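Local coordinates for protein probable zinc protease PqqL (Escherichia coli, PDB 6OFS) that probably acts as a periplasmic zinc-dependent endopeptidase of the M16 family, with one zinc ion bound per subunit, at residues E57-N62 with A124-L129. Sequence-based numbering, arbitrary orientation.
Sequences EHMMFN and ATFEKL. With ZN (zinc ion), chain B.
Met59 and Met60 meet the ring of Phe126 through apolar atoms alone, both approaching it obliquely. Met59 CB lies 3.6 Å from Phe126 CE1, and Met59 CG follows at 3.9 Å from Phe126 CD1. Met60 reaches the same ring by its methyl, with CE 3.7 Å from Phe126 CZ. That methyl also touches Ala124, with Met60 CE and Ala124 CB 3.5 Å apart. Although CB of Met60 points away from 124-129, bends at chi2 (-51°) and chi3 (103°) swing the methyl back to it. Tyr190 of helix 183-193 meets Phe126 edge-to-face. Replacing Phe126 by an alanine would probably leave a gap beside Met59 CB and take away the ring carbon against which the Met60 methyl packs.

The residue before Met59, His58, binds the metal. Residues 57-59 belong to the helix carrying the inverted zinc motif HxxEH of M16 peptidases, in which His54 and His58 bind zinc (His58 NE2 at 2.1 Å) and Glu57 is the predicted proton acceptor. Helix 128-144, entered through Glu127 as N-cap, carries Glu134, a predicted zinc ligand whose OE1 accepts a hydrogen bond from His58 ND1.

Backbone hydrogen bonding shapes the exit from the motif: a type I turn, Met59 to Asn62, is closed by Asn62 N to Met59 O at 3.1 Å. Beyond it, Thr125 pairs with Gly63 through the backbone.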
ATOM      1  N   GLU A  57     -20.837 -33.981  22.781  1.00 40.87           N
ATOM      2  CA  GLU A  57     -20.971 -32.577  23.199  1.00 41.17           C
ATOM      3  C   GLU A  57     -22.067 -32.461  24.295  1.00 45.48           C
ATOM      4  O   GLU A  57     -21.786 -31.974  25.392  1.00 44.36           O
ATOM      5  CB  GLU A  57     -21.288 -31.699  21.972  1.00 42.10           C
ATOM      6  CG  GLU A  57     -21.528 -30.230  22.263  1.00 52.37           C
ATOM      7  CD  GLU A  57     -22.807 -29.700  21.653  1.00 68.21           C
ATOM      8  OE1 GLU A  57     -23.770 -29.452  22.415  1.00 54.94           O
ATOM      9  OE2 GLU A  57     -22.857 -29.545  20.411  1.00 72.18           O
ATOM     10  N   HIS A  58     -23.279 -32.987  24.013  1.00 43.31           N
ATOM     11  CA  HIS A  58     -24.401 -33.004  24.962  1.00 43.62           C
ATOM     12  C   HIS A  58     -24.050 -33.753  26.274  1.00 48.04           C
ATOM     13  O   HIS A  58     -24.337 -33.243  27.356  1.00 46.55           O
ATOM     14  CB  HIS A  58     -25.630 -33.642  24.307  1.00 44.08           C
ATOM     15  CG  HIS A  58     -26.442 -32.694  23.481  1.00 47.40           C
ATOM     16  ND1 HIS A  58     -27.738 -32.341  23.844  1.00 48.90           N
ATOM     17  CD2 HIS A  58     -26.121 -32.055  22.334  1.00 49.17           C
ATOM     18  CE1 HIS A  58     -28.155 -31.503  22.912  1.00 48.29           C
ATOM     19  NE2 HIS A  58     -27.214 -31.290  21.987  1.00 48.70           N
ATOM     20  N   MET A  59     -23.388 -34.933  26.166  1.00 45.29           N
ATOM     21  CA  MET A  59     -23.041 -35.785  27.308  1.00 45.48           C
ATOM     22  C   MET A  59     -22.056 -35.169  28.305  1.00 49.51           C
ATOM     23  O   MET A  59     -21.937 -35.687  29.422  1.00 50.14           O
ATOM     24  CB  MET A  59     -22.550 -37.161  26.850  1.00 47.73           C
ATOM     25  CG  MET A  59     -23.670 -38.082  26.402  1.00 51.23           C
ATOM     26  SD  MET A  59     -25.109 -38.147  27.508  1.00 55.68           S
ATOM     27  CE  MET A  59     -24.468 -39.097  28.832  1.00 53.20           C
ATOM     28  N   MET A  60     -21.389 -34.054  27.928  1.00 45.21           N
ATOM     29  CA  MET A  60     -20.444 -33.316  28.780  1.00 44.79           C
ATOM     30  C   MET A  60     -21.156 -32.629  29.931  1.00 50.79           C
ATOM     31  O   MET A  60     -20.543 -32.343  30.970  1.00 50.89           O
ATOM     32  CB  MET A  60     -19.657 -32.279  27.963  1.00 46.02           C
ATOM     33  CG  MET A  60     -18.644 -32.879  27.014  1.00 48.98           C
ATOM     34  SD  MET A  60     -17.501 -34.090  27.738  1.00 52.94           S
ATOM     35  CE  MET A  60     -18.267 -35.611  27.112  1.00 49.42           C
ATOM     36  N   PHE A  61     -22.459 -32.377  29.737  1.00 48.05           N
ATOM     37  CA  PHE A  61     -23.345 -31.738  30.698  1.00 49.12           C
ATOM     38  C   PHE A  61     -24.196 -32.769  31.446  1.00 55.88           C
ATOM     39  O   PHE A  61     -24.989 -32.381  32.304  1.00 57.56           O
ATOM     40  CB  PHE A  61     -24.213 -30.686  29.975  1.00 50.57           C
ATOM     41  CG  PHE A  61     -23.381 -29.562  29.400  1.00 51.79           C
ATOM     42  CD1 PHE A  61     -23.023 -28.468  30.185  1.00 55.18           C
ATOM     43  CD2 PHE A  61     -22.879 -29.638  28.106  1.00 53.05           C
ATOM     44  CE1 PHE A  61     -22.198 -27.462  29.678  1.00 55.68           C
ATOM     45  CE2 PHE A  61     -22.043 -28.639  27.605  1.00 55.95           C
ATOM     46  CZ  PHE A  61     -21.718 -27.550  28.391  1.00 54.39           C
ATOM     47  N   ASN A  62     -23.998 -34.082  31.157  1.00 51.88           N
ATOM     48  CA  ASN A  62     -24.783 -35.149  31.766  1.00 52.18           C
ATOM     49  C   ASN A  62     -23.950 -36.207  32.539  1.00 57.66           C
ATOM     50  O   ASN A  62     -24.297 -37.396  32.530  1.00 56.82           O
ATOM     51  CB  ASN A  62     -25.701 -35.796  30.716  1.00 53.43           C
ATOM     52  CG  ASN A  62     -26.812 -34.869  30.276  1.00 78.26           C
ATOM     53  OD1 ASN A  62     -26.619 -34.000  29.423  1.00 75.09           O
ATOM     54  ND2 ASN A  62     -27.999 -35.016  30.853  1.00 70.37           N
ATOM     55  N   ALA A 124     -15.536 -37.636  31.651  1.00 50.80           N
ATOM     56  CA  ALA A 124     -16.929 -37.922  31.286  1.00 49.35           C
ATOM     57  C   ALA A 124     -17.249 -39.394  31.486  1.00 52.94           C
ATOM     58  O   ALA A 124     -16.500 -40.280  31.062  1.00 52.14           O
ATOM     59  CB  ALA A 124     -17.217 -37.511  29.862  1.00 49.21           C
ATOM     60  N   THR A 125     -18.359 -39.642  32.165  1.00 50.51           N
ATOM     61  CA  THR A 125     -18.781 -40.969  32.587  1.00 50.79           C
ATOM     62  C   THR A 125     -19.732 -41.701  31.620  1.00 54.75           C
ATOM     63  O   THR A 125     -19.657 -42.924  31.570  1.00 54.81           O
ATOM     64  CB  THR A 125     -19.345 -40.886  34.001  1.00 56.03           C
ATOM     65  OG1 THR A 125     -20.395 -39.899  34.050  1.00 53.51           O
ATOM     66  CG2 THR A 125     -18.243 -40.566  35.028  1.00 50.14           C
ATOM     67  N   PHE A 126     -20.590 -40.995  30.853  1.00 51.96           N
ATOM     68  CA  PHE A 126     -21.538 -41.609  29.897  1.00 52.48           C
ATOM     69  C   PHE A 126     -22.397 -42.713  30.554  1.00 62.43           C
ATOM     70  O   PHE A 126     -22.376 -43.877  30.116  1.00 62.74           O
ATOM     71  CB  PHE A 126     -20.822 -42.160  28.636  1.00 52.86           C
ATOM     72  CG  PHE A 126     -19.952 -41.163  27.923  1.00 53.05           C
ATOM     73  CD1 PHE A 126     -20.500 -40.249  27.027  1.00 54.88           C
ATOM     74  CD2 PHE A 126     -18.577 -41.148  28.127  1.00 54.42           C
ATOM     75  CE1 PHE A 126     -19.689 -39.320  26.370  1.00 55.25           C
ATOM     76  CE2 PHE A 126     -17.766 -40.235  27.449  1.00 56.32           C
ATOM     77  CZ  PHE A 126     -18.330 -39.316  26.589  1.00 53.79           C
ATOM     78  N   GLU A 127     -23.104 -42.355  31.641  1.00 61.45           N
ATOM     79  CA  GLU A 127     -23.945 -43.303  32.375  1.00 62.27           C
ATOM     80  C   GLU A 127     -25.135 -43.714  31.514  1.00 64.31           C
ATOM     81  O   GLU A 127     -25.748 -42.840  30.898  1.00 62.87           O
ATOM     82  CB  GLU A 127     -24.387 -42.708  33.724  1.00 64.50           C
ATOM     83  CG  GLU A 127     -23.243 -42.495  34.712  1.00 78.15           C
ATOM     84  CD  GLU A 127     -22.593 -43.732  35.312  1.00106.06           C
ATOM     85  OE1 GLU A 127     -23.233 -44.811  35.323  1.00 99.39           O
ATOM     86  OE2 GLU A 127     -21.440 -43.615  35.787  1.00103.94           O
ATOM     87  N   LYS A 128     -25.427 -45.041  31.434  1.00 61.14           N
ATOM     88  CA  LYS A 128     -26.503 -45.595  30.589  1.00 60.75           C
ATOM     89  C   LYS A 128     -27.851 -44.872  30.722  1.00 64.11           C
ATOM     90  O   LYS A 128     -28.486 -44.592  29.701  1.00 63.08           O
ATOM     91  CB  LYS A 128     -26.691 -47.106  30.778  1.00 62.97           C
ATOM     92  CG  LYS A 128     -27.385 -47.758  29.575  1.00 75.93           C
ATOM     93  CD  LYS A 128     -28.042 -49.086  29.938  1.00 88.09           C
ATOM     94  CE  LYS A 128     -29.016 -49.559  28.883  1.00 92.00           C
ATOM     95  NZ  LYS A 128     -30.324 -48.863  28.978  1.00 90.44           N
ATOM     96  N   LEU A 129     -28.272 -44.561  31.960  1.00 60.94           N
ATOM     97  CA  LEU A 129     -29.527 -43.853  32.205  1.00 60.59           C
ATOM     98  C   LEU A 129     -29.475 -42.445  31.644  1.00 61.87           C
ATOM     99  O   LEU A 129     -30.421 -42.025  30.980  1.00 61.33           O
ATOM    100  CB  LEU A 129     -29.886 -43.842  33.699  1.00 61.65           C
ATOM    101  CG  LEU A 129     -30.412 -45.172  34.234  1.00 67.53           C
ATOM    102  CD1 LEU A 129     -30.037 -45.370  35.687  1.00 68.10           C
ATOM    103  CD2 LEU A 129     -31.915 -45.296  34.020  1.00 71.00           C
TER
HETATM  104 ZN    ZN B1001     -27.382 -29.826  20.478  1.00 65.89          ZN